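Two-component system sensor histidine kinase (Bacteroides thetaiotaomicron, PDB 3OTT) probably senses saccharides through its extracellular propeller and sandwich domains and relays the signal by histidine phosphorylation to control transcription. Local coordinates at residues B[210-214]-B[225-230]; B[358-362]-B[401-405]; B[435-441]-B[472-477]; B[576-580]-B[589-593]. All blocks are in the same frame, centred on the assembly; numbering follows the deposited sequence.

The extracellular part of this receptor combines two seven-bladed beta-propellers with a C-terminal beta-sandwich, and the four interactions sample the propellers in chain order. Interaction 1 lies in the first propeller, in the outer hairpin of the blade 193-229. The other three belong to the second. Interaction 2 joins the blades 326-361 and 375-410, interaction 3 joins the blades 421-463 and 474-508, and interaction 4 is the outer hairpin of the blade 561-591. Centres of interactions 2 and 3 are 26 Å apart, those of 3 and 4 are 30 Å apart, and the centre of interaction 1 is 42 to 64 Å from the others. Together they illustrate propeller construction, by hairpins within blades and contacts between neighbours.

Interaction 1 (B[210-214]-B[225-230]); sequences EGYLF and QTEAFH
Two antiparallel strands, 212-217 and 222-229, form the outer hairpin of a propeller blade, and this contact covers the end of it remote from the connecting turn. The short axes run 4.7 Å apart at 170°. The chain turns a corner at Glu210 and Gly211, the latter with phi/psi of 104/-17, where a side chain would jam against the preceding carbonyl. Gly211 O accepts a hydrogen bond from Phe229 N at 2.9 Å. Tyr212 then pairs with Ala228 in a non-hydrogen-bonded position, CA to CA 4.5 Å. The m rotamer of Tyr212 brings Tyr212 CE2 4.1 Å from Ala228 CB and 3.4 Å from Gln225 CD. At Leu213, whose side chain is on the other face, N donates to Glu227 O at 3.1 Å. Leu213 O accepts from Glu227 N at 3.3 Å and, weakly, from Thr226 N at 3.0 Å. Thr226 and Glu227 thus both oppose Leu213, a classic beta bulge, with Thr226 at -71/-38. The register slips by one, and Phe214 (m) pairs with Gln225, Phe214 CE2 lying 3.6 Å from Gln225 CG on the same face as Tyr212. Main-chain hydrogen bonds therefore hold register and bulge, while the Tyr212 and Phe214 rings make van der Waals contact with the Gln225 side chain, Tyr212 also with Ala228 CB, the polar ends of Tyr212 and Gln225 bonding instead to His185 and Pro183.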
# COMPACT_ATOMS: atom_id res chain seq x y z
N GLU B 210 -10.91 22.93 -28.66
CA GLU B 210 -10.58 23.51 -29.92
C GLU B 210 -9.80 24.77 -29.65
O GLU B 210 -10.34 25.74 -29.11
CB GLU B 210 -11.84 23.86 -30.72
CG GLU B 210 -11.55 24.58 -32.06
CD GLU B 210 -12.61 24.33 -33.20
OE1 GLU B 210 -13.48 23.41 -33.07
OE2 GLU B 210 -12.54 25.06 -34.26
N GLY B 211 -8.52 24.76 -30.01
CA GLY B 211 -7.71 25.96 -30.02
C GLY B 211 -6.72 26.14 -28.87
O GLY B 211 -5.82 26.96 -28.97
N TYR B 212 -6.87 25.40 -27.79
CA TYR B 212 -6.09 25.66 -26.60
C TYR B 212 -5.94 24.39 -25.83
O TYR B 212 -6.82 23.53 -25.87
CB TYR B 212 -6.85 26.61 -25.67
CG TYR B 212 -7.07 27.98 -26.21
CD1 TYR B 212 -8.22 28.28 -26.93
CD2 TYR B 212 -6.12 28.99 -25.99
CE1 TYR B 212 -8.43 29.58 -27.45
CE2 TYR B 212 -6.34 30.29 -26.47
CZ TYR B 212 -7.47 30.57 -27.21
OH TYR B 212 -7.68 31.87 -27.64
N LEU B 213 -4.85 24.34 -25.10
CA LEU B 213 -4.59 23.39 -24.06
C LEU B 213 -4.45 24.22 -22.71
O LEU B 213 -3.63 25.16 -22.65
CB LEU B 213 -3.25 22.72 -24.36
CG LEU B 213 -2.81 21.62 -23.39
CD1 LEU B 213 -3.91 20.54 -23.21
CD2 LEU B 213 -1.47 21.01 -23.82
N PHE B 214 -5.28 23.91 -21.72
CA PHE B 214 -5.26 24.57 -20.41
C PHE B 214 -4.72 23.67 -19.35
O PHE B 214 -4.91 22.44 -19.42
CB PHE B 214 -6.64 24.98 -20.00
CG PHE B 214 -7.27 26.01 -20.91
CD1 PHE B 214 -8.08 25.63 -21.96
CD2 PHE B 214 -7.06 27.40 -20.68
CE1 PHE B 214 -8.70 26.65 -22.82
CE2 PHE B 214 -7.65 28.39 -21.50
CZ PHE B 214 -8.47 27.99 -22.60
N GLN B 225 -3.22 29.18 -19.81
CA GLN B 225 -3.30 28.92 -21.24
C GLN B 225 -1.94 28.43 -21.65
O GLN B 225 -1.07 29.23 -22.04
CB GLN B 225 -3.62 30.20 -21.98
CG GLN B 225 -4.79 30.18 -22.86
CD GLN B 225 -4.90 31.50 -23.61
OE1 GLN B 225 -4.04 31.84 -24.45
NE2 GLN B 225 -5.92 32.30 -23.25
N THR B 226 -1.72 27.12 -21.53
CA THR B 226 -0.44 26.52 -21.81
C THR B 226 -0.03 26.50 -23.30
O THR B 226 1.14 26.64 -23.61
CB THR B 226 -0.37 25.09 -21.27
OG1 THR B 226 -0.85 25.08 -19.91
CG2 THR B 226 1.05 24.54 -21.37
N GLU B 227 -0.98 26.26 -24.21
CA GLU B 227 -0.68 26.28 -25.63
C GLU B 227 -1.91 26.86 -26.37
O GLU B 227 -3.03 26.74 -25.91
CB GLU B 227 -0.40 24.87 -26.18
CG GLU B 227 0.67 24.08 -25.45
CD GLU B 227 2.07 24.71 -25.58
OE1 GLU B 227 2.33 25.48 -26.55
OE2 GLU B 227 2.92 24.44 -24.70
N ALA B 228 -1.66 27.52 -27.51
CA ALA B 228 -2.70 28.08 -28.35
C ALA B 228 -2.35 27.61 -29.76
O ALA B 228 -1.27 27.88 -30.27
CB ALA B 228 -2.72 29.64 -28.23
N PHE B 229 -3.22 26.80 -30.34
CA PHE B 229 -2.95 26.14 -31.60
C PHE B 229 -4.19 26.40 -32.43
O PHE B 229 -5.08 25.54 -32.49
CB PHE B 229 -2.94 24.63 -31.38
CG PHE B 229 -1.76 24.09 -30.58
CD1 PHE B 229 -0.51 24.72 -30.58
CD2 PHE B 229 -1.89 22.89 -29.91
CE1 PHE B 229 0.59 24.18 -29.86
CE2 PHE B 229 -0.80 22.34 -29.19
CZ PHE B 229 0.45 23.00 -29.18
N HIS B 230 -4.28 27.57 -33.03
CA HIS B 230 -5.42 27.94 -33.88
C HIS B 230 -5.73 26.91 -34.98
O HIS B 230 -4.78 26.31 -35.54
CB HIS B 230 -5.07 29.24 -34.56
CG HIS B 230 -6.15 29.79 -35.41
ND1 HIS B 230 -5.92 30.25 -36.69
CD2 HIS B 230 -7.48 29.96 -35.17
CE1 HIS B 230 -7.06 30.70 -37.19
NE2 HIS B 230 -8.02 30.53 -36.29

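Interaction 2 (B[358-362]-B[401-405]); sequences AIWYR and TRQFI
Neighbouring blades of a beta-propeller meet here through side chains, the backbones staying well apart: Ile359 and Arg402 have CA atoms 9.1 Å apart, Tyr361 and Gln403 8.7 Å. Strand 359-361 is the outermost of its blade, and strand 403-410 is the last, outer strand of the next blade. Tyr361 does most of the bridging. Extended at phi/psi -88/123, with an m rotamer and chi2 of 87°, it points its CB toward the second segment and presents a face to Phe404. That phenyl ring, also m, approaches edge-on in a T-shaped stack, centroids 5.1 Å apart and planes at 86°, the closest atoms being Tyr361 CG and Phe404 CE2 at 3.8 Å. Tyr397 and Tyr368 extend this aromatic group. Arg402 takes positive phi (69/32) because it opens a G1 beta bulge, in which it and Gln403 both face Asp398. Its side chain (m at chi1, t at chi2) runs beside the first segment, and Arg402 NH1 comes 4.2 Å from Ile359 CD1 while making a weak hydrogen bond to Tyr368 OH. Besides its hydrogen bond with Tyr397 OH, the hydroxyl of Tyr361 reaches the bulge directly: Tyr361 OH donates to Arg402 O at 2.7 Å.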
# COMPACT_ATOMS: atom_id res chain seq x y z
N ALA B 358 6.48 -13.19 -0.22
CA ALA B 358 7.55 -12.47 0.45
C ALA B 358 7.37 -12.62 1.94
O ALA B 358 6.25 -12.61 2.45
CB ALA B 358 7.50 -11.02 0.07
N ILE B 359 8.46 -12.77 2.65
CA ILE B 359 8.41 -12.63 4.10
C ILE B 359 9.36 -11.50 4.51
O ILE B 359 10.52 -11.45 4.08
CB ILE B 359 8.82 -13.93 4.78
CG1 ILE B 359 7.85 -15.04 4.38
CG2 ILE B 359 8.85 -13.80 6.29
CD1 ILE B 359 8.38 -16.40 4.77
N TRP B 360 8.88 -10.61 5.38
CA TRP B 360 9.63 -9.42 5.68
C TRP B 360 9.91 -9.42 7.17
O TRP B 360 8.96 -9.23 7.97
CB TRP B 360 8.83 -8.17 5.30
CG TRP B 360 9.65 -6.90 5.30
CD1 TRP B 360 10.81 -6.65 5.99
CD2 TRP B 360 9.37 -5.72 4.54
NE1 TRP B 360 11.26 -5.38 5.70
CE2 TRP B 360 10.40 -4.80 4.80
CE3 TRP B 360 8.32 -5.35 3.65
CZ2 TRP B 360 10.43 -3.53 4.23
CZ3 TRP B 360 8.34 -4.10 3.07
CH2 TRP B 360 9.39 -3.19 3.35
N TYR B 361 11.19 -9.66 7.51
CA TYR B 361 11.66 -9.77 8.90
C TYR B 361 12.05 -8.39 9.41
O TYR B 361 12.86 -7.66 8.75
CB TYR B 361 12.88 -10.68 9.00
CG TYR B 361 12.55 -12.11 8.72
CD1 TYR B 361 12.56 -12.61 7.39
CD2 TYR B 361 12.17 -12.98 9.75
CE1 TYR B 361 12.19 -13.95 7.10
CE2 TYR B 361 11.81 -14.35 9.47
CZ TYR B 361 11.83 -14.79 8.12
OH TYR B 361 11.48 -16.07 7.80
N ARG B 362 11.42 -7.98 10.51
CA ARG B 362 11.86 -6.73 11.13
C ARG B 362 11.58 -6.64 12.57
O ARG B 362 10.80 -7.46 13.10
CB ARG B 362 11.34 -5.49 10.45
CG ARG B 362 9.96 -5.34 10.49
CD ARG B 362 9.49 -5.56 9.08
NE ARG B 362 9.06 -4.36 8.37
CZ ARG B 362 7.83 -4.27 7.86
NH1 ARG B 362 6.98 -5.29 8.01
NH2 ARG B 362 7.44 -3.19 7.20
N THR B 401 11.72 -23.48 10.69
CA THR B 401 10.77 -22.66 11.47
C THR B 401 10.55 -21.26 10.85
O THR B 401 9.63 -20.51 11.24
CB THR B 401 11.25 -22.46 12.92
OG1 THR B 401 12.42 -21.63 12.94
CG2 THR B 401 11.53 -23.82 13.63
N ARG B 402 11.43 -20.90 9.93
CA ARG B 402 11.30 -19.63 9.23
C ARG B 402 11.57 -18.48 10.19
O ARG B 402 10.99 -17.43 10.07
CB ARG B 402 9.94 -19.55 8.50
CG ARG B 402 9.86 -20.49 7.24
CD ARG B 402 8.47 -20.57 6.53
NE ARG B 402 7.38 -20.89 7.47
CZ ARG B 402 6.29 -20.15 7.68
NH1 ARG B 402 6.06 -19.04 6.98
NH2 ARG B 402 5.38 -20.54 8.57
N GLN B 403 12.44 -18.73 11.16
CA GLN B 403 12.78 -17.77 12.19
C GLN B 403 14.31 -17.66 12.29
O GLN B 403 15.05 -18.66 12.02
CB GLN B 403 12.17 -18.13 13.56
CG GLN B 403 10.62 -18.16 13.64
CD GLN B 403 9.95 -16.80 13.36
OE1 GLN B 403 10.51 -15.73 13.64
NE2 GLN B 403 8.78 -16.84 12.80
N PHE B 404 14.79 -16.45 12.62
CA PHE B 404 16.21 -16.25 13.02
C PHE B 404 16.50 -16.61 14.46
O PHE B 404 15.64 -16.49 15.32
CB PHE B 404 16.68 -14.80 12.72
CG PHE B 404 16.83 -14.56 11.26
CD1 PHE B 404 18.03 -14.94 10.60
CD2 PHE B 404 15.77 -14.12 10.52
CE1 PHE B 404 18.13 -14.79 9.25
CE2 PHE B 404 15.88 -13.98 9.15
CZ PHE B 404 17.04 -14.31 8.52
N ILE B 405 17.72 -17.09 14.68
CA ILE B 405 18.23 -17.41 16.02
C ILE B 405 19.32 -16.37 16.27
O ILE B 405 20.25 -16.24 15.47
CB ILE B 405 18.88 -18.82 16.09
CG1 ILE B 405 17.83 -19.91 16.10
CG2 ILE B 405 19.76 -18.98 17.36
CD1 ILE B 405 17.54 -20.47 14.78

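Interaction 3 (B[435-441]-B[472-477]); sequences STCLGGI and MFINQI
Polar main-chain atoms at a blade boundary need partners, and here the turn of one propeller blade meets the chain entering the first strand of the next, 474-479. Strand 431-436 ends in this turn, which leads to the strand starting at Ile441. The nearest CA pairs are Thr436-Ile474 at 5.6 Å, Cys437-Phe473 at 4.3 Å and Gly440-Met472 at 4.5 Å. Thr436 N donates to Gly440 O at 3.0 Å, closing the turn. Thr436 O accepts from Ile474 N at 3.0 Å. Met472 O serves two donors, Gly440 N at 3.2 Å and, weakly, Leu438 N at 3.1 Å. Gly439 O is met by Asn462 ND2, and the backbones of Cys437 and Phe473 bond to Trp420 and Tyr490. Positive phi at Leu438 (80/-25) and Gly440 (63/-145) shapes the turn. Met472, m at all three chi angles, folds over it, CE lying 3.4 Å from Gly439 C, where a CB on Gly440 would be tight. Beside this, Cys437 SG (t) meets the edge of the Phe473 ring, 3.9 Å from CD1, and Leu438 CD2 is 3.9 Å from Phe473 CE1; Glu98 of the second subunit packs on Leu438 and Phe473. Further in, Ile441 CD1 touches Ile477 CG2 at 3.8 Å and Ser435 CB approaches Ile474 CG2 at 3.6 Å. Backbone hydrogen bonds thus tie the two blades at the turn, while apolar side chains fill the interface deeper in.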
# COMPACT_ATOMS: atom_id res chain seq x y z
N SER B 435 33.37 -9.29 11.94
CA SER B 435 33.92 -7.98 12.09
C SER B 435 32.86 -7.08 12.73
O SER B 435 31.69 -7.15 12.37
CB SER B 435 34.42 -7.41 10.75
OG SER B 435 33.37 -6.87 9.96
N THR B 436 33.32 -6.21 13.61
CA THR B 436 32.46 -5.36 14.40
C THR B 436 32.84 -3.84 14.31
O THR B 436 33.94 -3.47 13.93
CB THR B 436 32.63 -5.90 15.84
OG1 THR B 436 31.90 -7.14 15.94
CG2 THR B 436 32.10 -5.02 16.81
N CYS B 437 31.93 -2.96 14.70
CA CYS B 437 32.30 -1.61 15.06
C CYS B 437 32.56 -1.67 16.59
O CYS B 437 31.77 -2.29 17.34
CB CYS B 437 31.15 -0.65 14.71
SG CYS B 437 31.28 1.06 15.34
N LEU B 438 33.67 -1.11 17.04
CA LEU B 438 34.00 -1.03 18.49
C LEU B 438 34.58 -2.28 19.16
O LEU B 438 35.31 -2.16 20.15
CB LEU B 438 32.85 -0.51 19.37
CG LEU B 438 32.38 0.96 19.31
CD1 LEU B 438 31.16 1.04 20.29
CD2 LEU B 438 33.45 1.97 19.71
N GLY B 439 34.30 -3.48 18.64
CA GLY B 439 34.90 -4.67 19.23
C GLY B 439 35.97 -5.37 18.41
O GLY B 439 36.33 -6.51 18.68
N GLY B 440 36.50 -4.73 17.39
CA GLY B 440 37.45 -5.44 16.54
C GLY B 440 36.88 -6.64 15.80
O GLY B 440 35.74 -6.61 15.34
N ILE B 441 37.70 -7.69 15.63
CA ILE B 441 37.28 -8.94 14.98
C ILE B 441 37.21 -10.13 15.98
O ILE B 441 38.08 -10.33 16.83
CB ILE B 441 38.25 -9.31 13.81
CG1 ILE B 441 38.27 -8.22 12.72
CG2 ILE B 441 37.90 -10.69 13.21
CD1 ILE B 441 39.63 -8.21 11.91
N MET B 472 39.55 -0.19 15.75
CA MET B 472 38.51 -1.05 16.33
C MET B 472 37.23 -1.09 15.49
O MET B 472 36.36 -1.96 15.73
CB MET B 472 38.21 -0.67 17.78
CG MET B 472 39.35 -1.01 18.76
SD MET B 472 39.73 -2.81 18.81
CE MET B 472 38.39 -3.47 19.75
N PHE B 473 37.14 -0.16 14.51
CA PHE B 473 36.03 -0.09 13.56
C PHE B 473 36.36 -0.77 12.25
O PHE B 473 37.06 -0.22 11.35
CB PHE B 473 35.56 1.34 13.31
CG PHE B 473 35.84 2.24 14.46
CD1 PHE B 473 34.83 2.55 15.39
CD2 PHE B 473 37.15 2.73 14.68
CE1 PHE B 473 35.09 3.36 16.49
CE2 PHE B 473 37.43 3.54 15.78
CZ PHE B 473 36.39 3.86 16.69
N ILE B 474 35.82 -1.96 12.13
CA ILE B 474 36.15 -2.80 11.00
C ILE B 474 34.95 -2.98 10.06
O ILE B 474 33.88 -3.39 10.50
CB ILE B 474 36.76 -4.10 11.49
CG1 ILE B 474 38.17 -3.81 12.03
CG2 ILE B 474 37.09 -4.99 10.32
CD1 ILE B 474 38.32 -3.61 13.39
N ASN B 475 35.11 -2.60 8.80
CA ASN B 475 34.02 -2.66 7.83
C ASN B 475 33.84 -4.03 7.19
O ASN B 475 32.73 -4.47 7.10
CB ASN B 475 34.11 -1.56 6.74
CG ASN B 475 33.52 -0.16 7.19
OD1 ASN B 475 33.73 0.31 8.32
ND2 ASN B 475 32.82 0.52 6.27
N GLN B 476 34.90 -4.64 6.65
CA GLN B 476 34.86 -5.89 5.84
C GLN B 476 36.16 -6.69 6.04
O GLN B 476 37.27 -6.12 6.13
CB GLN B 476 34.83 -5.61 4.33
CG GLN B 476 33.51 -5.19 3.75
CD GLN B 476 33.66 -4.09 2.71
OE1 GLN B 476 34.10 -2.99 3.03
NE2 GLN B 476 33.28 -4.36 1.50
N ILE B 477 36.02 -8.00 6.10
CA ILE B 477 37.14 -8.88 6.31
C ILE B 477 36.99 -9.93 5.20
O ILE B 477 35.91 -10.46 5.04
CB ILE B 477 37.15 -9.50 7.74
CG1 ILE B 477 35.77 -10.07 8.13
CG2 ILE B 477 37.53 -8.45 8.79
CD1 ILE B 477 35.67 -10.76 9.51

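Interaction 4 (B[576-580]-B[589-593]); sequences TNGLW and ARQQN
This is a within-sheet contact between the two outer strands of a four-stranded blade, 578-583 and 589-591, near the surface of the chain. The strands run antiparallel at 148°, short axes 5.6 Å apart at closest approach, and Trp580 pairs with Gln591 in a non-hydrogen-bonded position, CA to CA 4.5 Å. One hydrogen bond crosses between the segments, Gln592 N donating to Leu579 O at 2.8 Å with an almost straight N-H...O angle of 179°. Leu579 CB and Gln592 CB lie 4.1 Å apart. A beta-propeller blade of this sort has strands connected by hairpins, the last one being outermost, and here Gly578 begins the third strand with phi/psi 133/-165, angles that call for glycine; a CB there would also clash with Gln591 NE2. The largest burial falls to Trp580, an m rotamer with chi2 of 70°. Over the six-membered ring sits Gln591 CB, a CH-pi contact 3.6 Å from the centroid and 4° off the normal. Gln591 itself is t at chi1 and chi2, so its side chain extends across the face of the indole. Ala589 CB touches Trp580 CE3 at 4.0 Å, and Phe553 also meets the indole. Trp580 NE1 is buried by the contact and has no polar partner in the model.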
# COMPACT_ATOMS: atom_id res chain seq x y z
N THR B 576 28.16 7.69 -6.01
CA THR B 576 27.31 8.86 -5.93
C THR B 576 27.05 9.51 -7.28
O THR B 576 26.00 10.12 -7.48
CB THR B 576 28.03 9.90 -5.05
OG1 THR B 576 28.04 9.42 -3.71
CG2 THR B 576 27.29 11.27 -5.11
N ASN B 577 28.01 9.42 -8.19
CA ASN B 577 27.87 10.06 -9.48
C ASN B 577 27.52 9.09 -10.65
O ASN B 577 27.52 9.47 -11.81
CB ASN B 577 29.09 10.96 -9.77
CG ASN B 577 28.93 12.39 -9.14
OD1 ASN B 577 28.68 12.55 -7.93
ND2 ASN B 577 29.05 13.43 -9.99
N GLY B 578 27.23 7.84 -10.31
CA GLY B 578 26.82 6.87 -11.31
C GLY B 578 27.52 5.51 -11.23
O GLY B 578 28.18 5.17 -10.24
N LEU B 579 27.37 4.77 -12.31
CA LEU B 579 27.80 3.42 -12.41
C LEU B 579 29.03 3.31 -13.32
O LEU B 579 29.00 3.74 -14.46
CB LEU B 579 26.65 2.58 -12.98
CG LEU B 579 26.39 1.17 -12.45
CD1 LEU B 579 25.74 0.29 -13.59
CD2 LEU B 579 27.59 0.48 -11.92
N TRP B 580 30.11 2.75 -12.80
CA TRP B 580 31.29 2.43 -13.63
C TRP B 580 31.53 0.93 -13.72
O TRP B 580 31.39 0.23 -12.73
CB TRP B 580 32.55 3.11 -13.05
CG TRP B 580 32.40 4.60 -13.04
CD1 TRP B 580 31.58 5.35 -12.24
CD2 TRP B 580 33.04 5.52 -13.93
NE1 TRP B 580 31.67 6.67 -12.57
CE2 TRP B 580 32.58 6.81 -13.60
CE3 TRP B 580 33.97 5.37 -14.97
CZ2 TRP B 580 33.02 7.94 -14.25
CZ3 TRP B 580 34.41 6.49 -15.63
CH2 TRP B 580 33.94 7.77 -15.26
N ALA B 589 38.22 1.79 -17.17
CA ALA B 589 36.96 2.14 -16.52
C ALA B 589 36.00 2.78 -17.49
O ALA B 589 36.39 3.67 -18.21
CB ALA B 589 37.22 3.10 -15.38
N ARG B 590 34.75 2.34 -17.53
CA ARG B 590 33.78 2.99 -18.42
C ARG B 590 32.52 3.41 -17.70
O ARG B 590 31.90 2.59 -17.05
CB ARG B 590 33.41 2.05 -19.56
CG ARG B 590 34.40 2.05 -20.68
CD ARG B 590 33.81 1.26 -21.85
NE ARG B 590 34.46 1.66 -23.10
CZ ARG B 590 33.97 1.42 -24.31
NH1 ARG B 590 32.82 0.76 -24.47
NH2 ARG B 590 34.65 1.84 -25.38
N GLN B 591 32.12 4.67 -17.82
CA GLN B 591 30.84 5.06 -17.21
C GLN B 591 29.57 4.60 -17.96
O GLN B 591 29.53 4.70 -19.17
CB GLN B 591 30.78 6.57 -16.98
CG GLN B 591 29.53 6.96 -16.21
CD GLN B 591 29.53 8.39 -15.83
OE1 GLN B 591 30.18 9.21 -16.47
NE2 GLN B 591 28.80 8.71 -14.78
N GLN B 592 28.56 4.11 -17.23
CA GLN B 592 27.23 3.76 -17.79
C GLN B 592 26.15 4.87 -17.69
O GLN B 592 26.27 5.77 -16.88
CB GLN B 592 26.67 2.51 -17.11
CG GLN B 592 27.51 1.26 -17.29
CD GLN B 592 27.92 1.03 -18.74
OE1 GLN B 592 27.16 0.49 -19.56
NE2 GLN B 592 29.15 1.44 -19.07
N ASN B 593 25.10 4.79 -18.51
CA ASN B 593 23.86 5.60 -18.34
C ASN B 593 22.63 4.82 -18.83
O ASN B 593 22.27 3.78 -18.26
CB ASN B 593 23.93 6.99 -19.02
CG ASN B 593 24.79 8.04 -18.22
OD1 ASN B 593 24.60 8.24 -16.99
ND2 ASN B 593 25.71 8.72 -18.92